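Local coordinates for protein inactive dihydroorotase-like domain (Chaetomium thermophilum, PDB 5NNL) that is of unknown function but belongs to the dihydroorotase-like proteins of the amidohydrolase superfamily and is regarded as an inactive member, at residues E285-F290 / V305-V310; C180-F185 / L243-T248; Q32-A37 / V237-A242. One frame throughout, in Å; residues are numbered along the deposited sequence.

Contact 1: E285-F290 / V305-V310; sequences ELDRAF and VLKGVV
Five main-chain hydrogen bonds join Glu285-Phe290 to Val305-Val310 in antiparallel fashion. Glu285 and Val309 form a hydrogen-bonded pair, Glu285 N reaching Val309 O at 2.9 Å in the carbonyl plane, whereas Val309 N lies 39° out of the plane of the Glu285 carbonyl it bonds to. Phe290 and Leu306 exchange a second pair of bonds, both nearly along the C=O axis. Between them the register slips by two residues in a beta bulge, where Glu285-Arg288 makes a type I turn; Gly308 N bonds to Arg288 O at 3.1 Å. Gly308 has a phi of 114°, at which a CB would press on the carbonyl oxygen of Lys307, so glycine fits this place.

Apolar contacts gather on the face shared by Phe290, Leu306 and Val309. Phe290 CG sits between its backbone N and carbonyl carbon (chi1 75°), which starts the ring across the partner strand: CE1 lies 4.0 Å from Leu306 CB and also near Gly308 O. Val309 CG2 meets Phe290 CD1 at 4.0 Å and Arg288 CD at 3.7 Å.

Among the charged groups, Glu285 OE2 stands in the plane of the Arg288 guanidinium, at its edge, 3.5 Å from NH1, a salt bridge across the turn; it also touches Val309 CG1 by van der Waals contact. On the other face the Lys307 chain, bent at chi2, lays CD 3.4 Å from Asp287 O; the Asp287 carboxylate pairs with Arg2.

The chain turns its corner at Leu286 and Asp287, and the bulge lets pairing resume beyond it, consistent with the small beta domain accompanying the barrel in amidohydrolase-type proteins.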
loop_
_atom_site.group_PDB
_atom_site.type_symbol
_atom_site.label_atom_id
_atom_site.label_comp_id
_atom_site.label_asym_id
_atom_site.label_seq_id
_atom_site.Cartn_x
_atom_site.Cartn_y
_atom_site.Cartn_z
ATOM N N GLU A 285 18.243 -2.388 13.294
ATOM C CA GLU A 285 18.554 -2.331 14.720
ATOM C C GLU A 285 17.221 -2.152 15.437
ATOM O O GLU A 285 16.711 -1.042 15.592
ATOM C CB GLU A 285 19.546 -1.211 15.008
ATOM C CG GLU A 285 20.931 -1.491 14.409
ATOM C CD GLU A 285 21.760 -0.244 14.132
ATOM O OE1 GLU A 285 22.998 -0.315 14.280
ATOM O OE2 GLU A 285 21.188 0.799 13.750
ATOM N N LEU A 286 16.643 -3.278 15.861
ATOM C CA LEU A 286 15.271 -3.290 16.362
ATOM C C LEU A 286 15.116 -2.471 17.637
ATOM O O LEU A 286 14.043 -1.909 17.886
ATOM C CB LEU A 286 14.838 -4.736 16.595
ATOM C CG LEU A 286 13.482 -4.984 17.250
ATOM C CD1 LEU A 286 12.364 -4.376 16.425
ATOM C CD2 LEU A 286 13.269 -6.474 17.433
ATOM N N ASP A 287 16.168 -2.383 18.451
ATOM C CA ASP A 287 16.100 -1.737 19.754
ATOM C C ASP A 287 16.603 -0.302 19.754
ATOM O O ASP A 287 16.480 0.376 20.778
ATOM C CB ASP A 287 16.911 -2.534 20.782
ATOM C CG ASP A 287 16.106 -3.634 21.437
ATOM O OD1 ASP A 287 14.901 -3.418 21.705
ATOM O OD2 ASP A 287 16.683 -4.713 21.689
ATOM N N ARG A 288 17.172 0.172 18.654
ATOM C CA ARG A 288 17.725 1.518 18.637
ATOM C C ARG A 288 16.597 2.541 18.606
ATOM O O ARG A 288 15.721 2.489 17.735
ATOM C CB ARG A 288 18.647 1.700 17.437
ATOM C CG ARG A 288 19.452 2.982 17.506
ATOM C CD ARG A 288 20.407 3.123 16.344
ATOM N NE ARG A 288 20.980 4.466 16.299
ATOM C CZ ARG A 288 21.644 4.971 15.264
ATOM N NH1 ARG A 288 21.827 4.251 14.165
ATOM N NH2 ARG A 288 22.124 6.205 15.328
ATOM N N ALA A 289 16.614 3.463 19.564
ATOM C CA ALA A 289 15.641 4.542 19.603
ATOM C C ALA A 289 16.073 5.687 18.697
ATOM O O ALA A 289 17.262 5.880 18.421
ATOM C CB ALA A 289 15.465 5.058 21.031
ATOM N N PHE A 290 15.087 6.449 18.233
ATOM C CA PHE A 290 15.340 7.627 17.419
ATOM C C PHE A 290 14.116 8.523 17.487
ATOM O O PHE A 290 12.985 8.043 17.610
ATOM C CB PHE A 290 15.649 7.260 15.966
ATOM C CG PHE A 290 14.439 6.855 15.173
ATOM C CD1 PHE A 290 13.945 5.565 15.248
ATOM C CD2 PHE A 290 13.799 7.765 14.352
ATOM C CE1 PHE A 290 12.833 5.193 14.521
ATOM C CE2 PHE A 290 12.688 7.396 13.621
ATOM C CZ PHE A 290 12.204 6.109 13.706
ATOM N N VAL A 305 9.422 9.319 20.112
ATOM C CA VAL A 305 10.564 8.416 20.040
ATOM C C VAL A 305 10.050 7.022 19.715
ATOM O O VAL A 305 9.235 6.462 20.458
ATOM C CB VAL A 305 11.366 8.419 21.348
ATOM C CG1 VAL A 305 12.473 7.378 21.300
ATOM C CG2 VAL A 305 11.945 9.798 21.593
ATOM N N LEU A 306 10.534 6.461 18.613
ATOM C CA LEU A 306 10.199 5.108 18.203
ATOM C C LEU A 306 11.457 4.247 18.228
ATOM O O LEU A 306 12.569 4.734 18.450
ATOM C CB LEU A 306 9.568 5.101 16.806
ATOM C CG LEU A 306 8.333 5.990 16.633
ATOM C CD1 LEU A 306 7.906 6.046 15.173
ATOM C CD2 LEU A 306 7.183 5.502 17.506
ATOM N N LYS A 307 11.270 2.947 18.009
ATOM C CA LYS A 307 12.376 2.010 17.893
ATOM C C LYS A 307 12.361 1.346 16.523
ATOM O O LYS A 307 11.301 1.127 15.929
ATOM C CB LYS A 307 12.315 0.947 18.991
ATOM C CG LYS A 307 12.359 1.541 20.390
ATOM C CD LYS A 307 13.159 0.694 21.362
ATOM C CE LYS A 307 13.214 1.358 22.729
ATOM N NZ LYS A 307 14.164 0.696 23.673
ATOM N N GLY A 308 13.552 1.029 16.026
ATOM C CA GLY A 308 13.689 0.389 14.735
ATOM C C GLY A 308 14.376 1.274 13.719
ATOM O O GLY A 308 13.722 2.046 13.008
ATOM N N VAL A 309 15.699 1.171 13.641
ATOM C CA VAL A 309 16.497 1.938 12.692
ATOM C C VAL A 309 16.886 1.023 11.542
ATOM O O VAL A 309 17.330 -0.111 11.761
ATOM C CB VAL A 309 17.737 2.545 13.373
ATOM C CG1 VAL A 309 18.727 3.091 12.342
ATOM C CG2 VAL A 309 17.315 3.657 14.329
ATOM N N VAL A 310 16.710 1.512 10.316
ATOM C CA VAL A 310 17.100 0.781 9.113
ATOM C C VAL A 310 18.609 0.952 8.951
ATOM O O VAL A 310 19.082 1.956 8.417
ATOM C CB VAL A 310 16.338 1.268 7.879
ATOM C CG1 VAL A 310 16.765 0.488 6.646
ATOM C CG2 VAL A 310 14.843 1.138 8.102
HETATM O O HOH W 1 14.387 -1.731 23.511
#

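Contact 2: C180-F185 / L243-T248; sequences CVYSLF and LPLLLT
Val181 and Leu246 mark the nearest backbone approach, 7.7 Å between CA atoms, where the short helix 181-185 and helix 243-248 run with axes 10.0 Å apart at 45°. The fold is the alpha/beta barrel of the amidohydrolase type: 181-185 follows directly on barrel strand 175-180, and the N-H groups of Ser183, Leu184 and Phe185 each bond to the carbonyl three residues back.

Aliphatic and aromatic groups fill the gap, as suits a buried seam. Val181 spreads both methyls toward the other helix, CG2 lying 4.1 Å from Leu246 CD1. Leu245 projects between two aromatic rings. Its CD1 touches the edge of Tyr182 at CE1, 3.8 Å away, while its CB sits over one face of Phe185 in a CH-pi contact, 4.2 Å from the ring centroid and offset toward the rim. Phe185 CG, anti to its own carbonyl carbon (chi1 -55°), starts the ring toward helix 242-251, where its edge near CE2 takes Leu246 CD2.

Tyrosine adds a polar end to its apolar ring: Tyr182 OH is hydrogen-bonded to Asp241, just before the second helix. Phe216 of strand 215-217 packs on both Val181 and Leu246. At the far tip of the Phe185 ring, CZ comes within 3.5 Å of Leu245 O.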
loop_
_atom_site.group_PDB
_atom_site.type_symbol
_atom_site.label_atom_id
_atom_site.label_comp_id
_atom_site.label_asym_id
_atom_site.label_seq_id
_atom_site.Cartn_x
_atom_site.Cartn_y
_atom_site.Cartn_z
ATOM N N CYS A 180 -3.915 0.009 6.520
ATOM C CA CYS A 180 -2.834 0.980 6.542
ATOM C C CYS A 180 -2.236 1.040 7.939
ATOM O O CYS A 180 -2.957 0.998 8.939
ATOM C CB CYS A 180 -3.340 2.360 6.131
ATOM S SG CYS A 180 -4.223 2.391 4.564
ATOM N N VAL A 181 -0.909 1.153 8.007
ATOM C CA VAL A 181 -0.224 1.098 9.296
ATOM C C VAL A 181 -0.735 2.190 10.231
ATOM O O VAL A 181 -0.942 1.953 11.426
ATOM C CB VAL A 181 1.300 1.194 9.094
ATOM C CG1 VAL A 181 2.022 1.348 10.439
ATOM C CG2 VAL A 181 1.812 -0.041 8.357
ATOM N N TYR A 182 -0.928 3.405 9.713
ATOM C CA TYR A 182 -1.417 4.494 10.555
ATOM C C TYR A 182 -2.737 4.140 11.228
ATOM O O TYR A 182 -3.004 4.600 12.344
ATOM C CB TYR A 182 -1.596 5.772 9.734
ATOM C CG TYR A 182 -0.373 6.661 9.617
ATOM C CD1 TYR A 182 0.883 6.235 10.038
ATOM C CD2 TYR A 182 -0.483 7.940 9.086
ATOM C CE1 TYR A 182 1.989 7.061 9.924
ATOM C CE2 TYR A 182 0.611 8.768 8.970
ATOM C CZ TYR A 182 1.843 8.328 9.387
ATOM O OH TYR A 182 2.922 9.170 9.260
ATOM N N SER A 183 -3.576 3.338 10.566
ATOM C CA SER A 183 -4.870 2.983 11.139
ATOM C C SER A 183 -4.728 2.300 12.495
ATOM O O SER A 183 -5.629 2.404 13.335
ATOM C CB SER A 183 -5.639 2.070 10.185
ATOM O OG SER A 183 -6.005 2.746 8.997
ATOM N N LEU A 184 -3.624 1.586 12.723
ATOM C CA LEU A 184 -3.446 0.871 13.981
ATOM C C LEU A 184 -2.958 1.766 15.113
ATOM O O LEU A 184 -3.044 1.363 16.278
ATOM C CB LEU A 184 -2.461 -0.287 13.797
ATOM C CG LEU A 184 -2.903 -1.469 12.927
ATOM C CD1 LEU A 184 -1.866 -2.577 12.980
ATOM C CD2 LEU A 184 -4.267 -2.009 13.346
ATOM N N PHE A 185 -2.463 2.965 14.805
ATOM C CA PHE A 185 -1.857 3.832 15.806
ATOM C C PHE A 185 -2.462 5.229 15.848
ATOM O O PHE A 185 -1.998 6.062 16.636
ATOM C CB PHE A 185 -0.348 3.928 15.560
ATOM C CG PHE A 185 0.330 2.596 15.505
ATOM C CD1 PHE A 185 0.710 1.956 16.668
ATOM C CD2 PHE A 185 0.576 1.979 14.289
ATOM C CE1 PHE A 185 1.324 0.728 16.625
ATOM C CE2 PHE A 185 1.196 0.746 14.236
ATOM C CZ PHE A 185 1.569 0.120 15.407
ATOM N N LEU A 243 7.253 1.289 9.361
ATOM C CA LEU A 243 7.900 0.114 9.929
ATOM C C LEU A 243 8.307 0.366 11.379
ATOM O O LEU A 243 8.080 -0.500 12.235
ATOM C CB LEU A 243 9.103 -0.299 9.073
ATOM C CG LEU A 243 9.884 -1.545 9.491
ATOM C CD1 LEU A 243 8.987 -2.764 9.506
ATOM C CD2 LEU A 243 11.062 -1.758 8.542
ATOM N N PRO A 244 8.901 1.520 11.709
ATOM C CA PRO A 244 9.224 1.770 13.125
ATOM C C PRO A 244 8.014 1.704 14.038
ATOM O O PRO A 244 8.118 1.170 15.149
ATOM C CB PRO A 244 9.847 3.171 13.099
ATOM C CG PRO A 244 10.374 3.325 11.733
ATOM C CD PRO A 244 9.468 2.555 10.828
ATOM N N LEU A 245 6.869 2.248 13.607
ATOM C CA LEU A 245 5.642 2.096 14.382
ATOM C C LEU A 245 5.360 0.626 14.666
ATOM O O LEU A 245 5.000 0.258 15.790
ATOM C CB LEU A 245 4.465 2.730 13.636
ATOM C CG LEU A 245 4.372 4.257 13.641
ATOM C CD1 LEU A 245 3.367 4.733 12.599
ATOM C CD2 LEU A 245 3.990 4.769 15.021
ATOM N N LEU A 246 5.532 -0.229 13.656
ATOM C CA LEU A 246 5.318 -1.660 13.849
ATOM C C LEU A 246 6.380 -2.258 14.759
ATOM O O LEU A 246 6.066 -3.048 15.655
ATOM C CB LEU A 246 5.323 -2.374 12.501
ATOM C CG LEU A 246 4.202 -1.985 11.539
ATOM C CD1 LEU A 246 4.506 -2.507 10.143
ATOM C CD2 LEU A 246 2.868 -2.513 12.036
ATOM N N LEU A 247 7.645 -1.901 14.537
ATOM C CA LEU A 247 8.716 -2.460 15.352
ATOM C C LEU A 247 8.640 -1.957 16.786
ATOM O O LEU A 247 9.035 -2.673 17.713
ATOM C CB LEU A 247 10.068 -2.127 14.727
ATOM C CG LEU A 247 10.263 -2.669 13.309
ATOM C CD1 LEU A 247 11.612 -2.258 12.772
ATOM C CD2 LEU A 247 10.117 -4.183 13.263
ATOM N N THR A 248 8.140 -0.740 16.991
ATOM C CA THR A 248 7.878 -0.276 18.348
ATOM C C THR A 248 6.833 -1.154 19.026
ATOM O O THR A 248 6.943 -1.454 20.219
ATOM C CB THR A 248 7.431 1.188 18.317
ATOM O OG1 THR A 248 8.438 1.980 17.671
ATOM C CG2 THR A 248 7.199 1.723 19.731
#

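Contact 3: Q32-A37 / V237-A242; sequences QASIAA and VGIADA
Ile239 supplies nearly all of the second segment's share of this contact, reaching from a loop toward 32-37, the C-terminal part of helix 26-37, the outer helix between barrel strands 3-11 and 39-44 of the alpha/beta barrel. Its two branches divide the work. CG2, anti to the backbone N, lies against the helix backbone, 3.4 Å from Ala33 O and 3.9 Å from Ser34 CA, and also meets Ala37 CB at 3.9 Å. CD1, at the end of the other branch, comes to 4.1 Å from Ala33 CB. Ala33 and Ala37 are one helical turn apart on the same side, and their small methyls let the branched isoleucine come close. Ala37 CB also rests on the loop backbone, 3.7 Å from Ile239 O.

In the next shell, Gly238 leads into Ile239 with a phi of 84°, a left-handed conformation easily adopted by glycine. Residues 239-241 then curl with helical backbone angles toward helix 242-251, and Asp241 is tied by its OD2 to Ser299 OG. On the helix side, Ser34 points its CB away from the loop and packs on Tyr39 and Ile42 of strand 39-44. Its hydroxyl is satisfied within the helix itself, Ser34 OG donating to Val30 O.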
loop_
_atom_site.group_PDB
_atom_site.type_symbol
_atom_site.label_atom_id
_atom_site.label_comp_id
_atom_site.label_asym_id
_atom_site.label_seq_id
_atom_site.Cartn_x
_atom_site.Cartn_y
_atom_site.Cartn_z
ATOM N N GLN A 32 12.715 6.643 -3.875
ATOM C CA GLN A 32 13.860 6.961 -3.023
ATOM C C GLN A 32 13.524 6.719 -1.560
ATOM O O GLN A 32 14.221 5.977 -0.859
ATOM C CB GLN A 32 14.289 8.419 -3.211
ATOM C CG GLN A 32 14.797 8.785 -4.589
ATOM C CD GLN A 32 15.147 10.264 -4.697
ATOM O OE1 GLN A 32 15.389 10.932 -3.690
ATOM N NE2 GLN A 32 15.178 10.779 -5.922
ATOM N N ALA A 33 12.466 7.370 -1.076
ATOM C CA ALA A 33 12.062 7.205 0.313
ATOM C C ALA A 33 11.665 5.766 0.610
ATOM O O ALA A 33 11.824 5.300 1.744
ATOM C CB ALA A 33 10.909 8.157 0.638
ATOM N N SER A 34 11.147 5.046 -0.389
ATOM C CA SER A 34 10.784 3.649 -0.180
ATOM C C SER A 34 12.017 2.792 0.088
ATOM O O SER A 34 12.080 2.078 1.095
ATOM C CB SER A 34 10.012 3.120 -1.388
ATOM O OG SER A 34 8.714 3.683 -1.451
ATOM N N ILE A 35 13.017 2.851 -0.798
ATOM C CA ILE A 35 14.198 2.011 -0.618
ATOM C C ILE A 35 14.919 2.390 0.668
ATOM O O ILE A 35 15.440 1.527 1.384
ATOM C CB ILE A 35 15.125 2.095 -1.849
ATOM C CG1 ILE A 35 16.143 0.947 -1.837
ATOM C CG2 ILE A 35 15.860 3.442 -1.925
ATOM C CD1 ILE A 35 15.539 -0.422 -2.062
ATOM N N ALA A 36 14.929 3.682 1.001
ATOM C CA ALA A 36 15.549 4.118 2.246
ATOM C C ALA A 36 14.827 3.555 3.464
ATOM O O ALA A 36 15.433 3.403 4.530
ATOM C CB ALA A 36 15.575 5.645 2.312
ATOM N N ALA A 37 13.539 3.251 3.335
ATOM C CA ALA A 37 12.774 2.689 4.438
ATOM C C ALA A 37 12.804 1.168 4.469
ATOM O O ALA A 37 12.276 0.575 5.417
ATOM C CB ALA A 37 11.317 3.160 4.369
ATOM N N VAL A 237 5.243 11.475 2.793
ATOM C CA VAL A 237 4.605 11.345 4.099
ATOM C C VAL A 237 4.293 9.884 4.384
ATOM O O VAL A 237 3.757 9.163 3.533
ATOM C CB VAL A 237 3.329 12.201 4.177
ATOM C CG1 VAL A 237 3.675 13.666 4.356
ATOM C CG2 VAL A 237 2.440 11.991 2.951
ATOM N N GLY A 238 4.631 9.442 5.598
ATOM C CA GLY A 238 4.231 8.143 6.093
ATOM C C GLY A 238 5.111 6.978 5.689
ATOM O O GLY A 238 4.869 5.859 6.160
ATOM N N ILE A 239 6.127 7.193 4.850
ATOM C CA ILE A 239 6.922 6.068 4.363
ATOM C C ILE A 239 7.955 5.639 5.398
ATOM O O ILE A 239 8.111 4.444 5.668
ATOM C CB ILE A 239 7.573 6.412 3.013
ATOM C CG1 ILE A 239 6.487 6.594 1.949
ATOM C CG2 ILE A 239 8.547 5.306 2.586
ATOM C CD1 ILE A 239 7.000 7.085 0.613
ATOM N N ALA A 240 8.672 6.592 5.993
ATOM C CA ALA A 240 9.687 6.268 6.987
ATOM C C ALA A 240 9.105 6.001 8.371
ATOM O O ALA A 240 9.844 5.554 9.254
ATOM C CB ALA A 240 10.714 7.401 7.066
ATOM N N ASP A 241 7.806 6.253 8.569
ATOM C CA ASP A 241 7.149 6.057 9.860
ATOM C C ASP A 241 6.646 4.633 10.046
ATOM O O ASP A 241 6.617 4.124 11.173
ATOM C CB ASP A 241 5.949 7.000 9.987
ATOM C CG ASP A 241 6.331 8.379 10.457
ATOM O OD1 ASP A 241 7.526 8.599 10.754
ATOM O OD2 ASP A 241 5.430 9.242 10.530
ATOM N N ALA A 242 6.220 3.989 8.960
ATOM C CA ALA A 242 5.371 2.810 9.078
ATOM C C ALA A 242 6.076 1.686 9.825
ATOM O O ALA A 242 5.564 1.176 10.829
ATOM C CB ALA A 242 4.929 2.351 7.690
#

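From the N terminus, helix 26-37 comes first, and contact 3 closes a long loop of 199 intervening residues by bringing 237-242 back to it, so that a late part of the barrel meets an early one. Contact 2 opens inside that loop at 180-185 and closes beyond its end at 243-248; the two therefore cross, their second segments being consecutive along the chain. Contact 1 follows in series, closing a short loop of 14 residues between strands 281-291 and 305-315. Helix 242-251 couples it to contact 2, where Thr248 OG1 lies 3.0 Å from Lys307 N in a probable hydrogen bond, while Val310 packs against the carbonyl oxygens of Ala36 and Ala37 from contact 3.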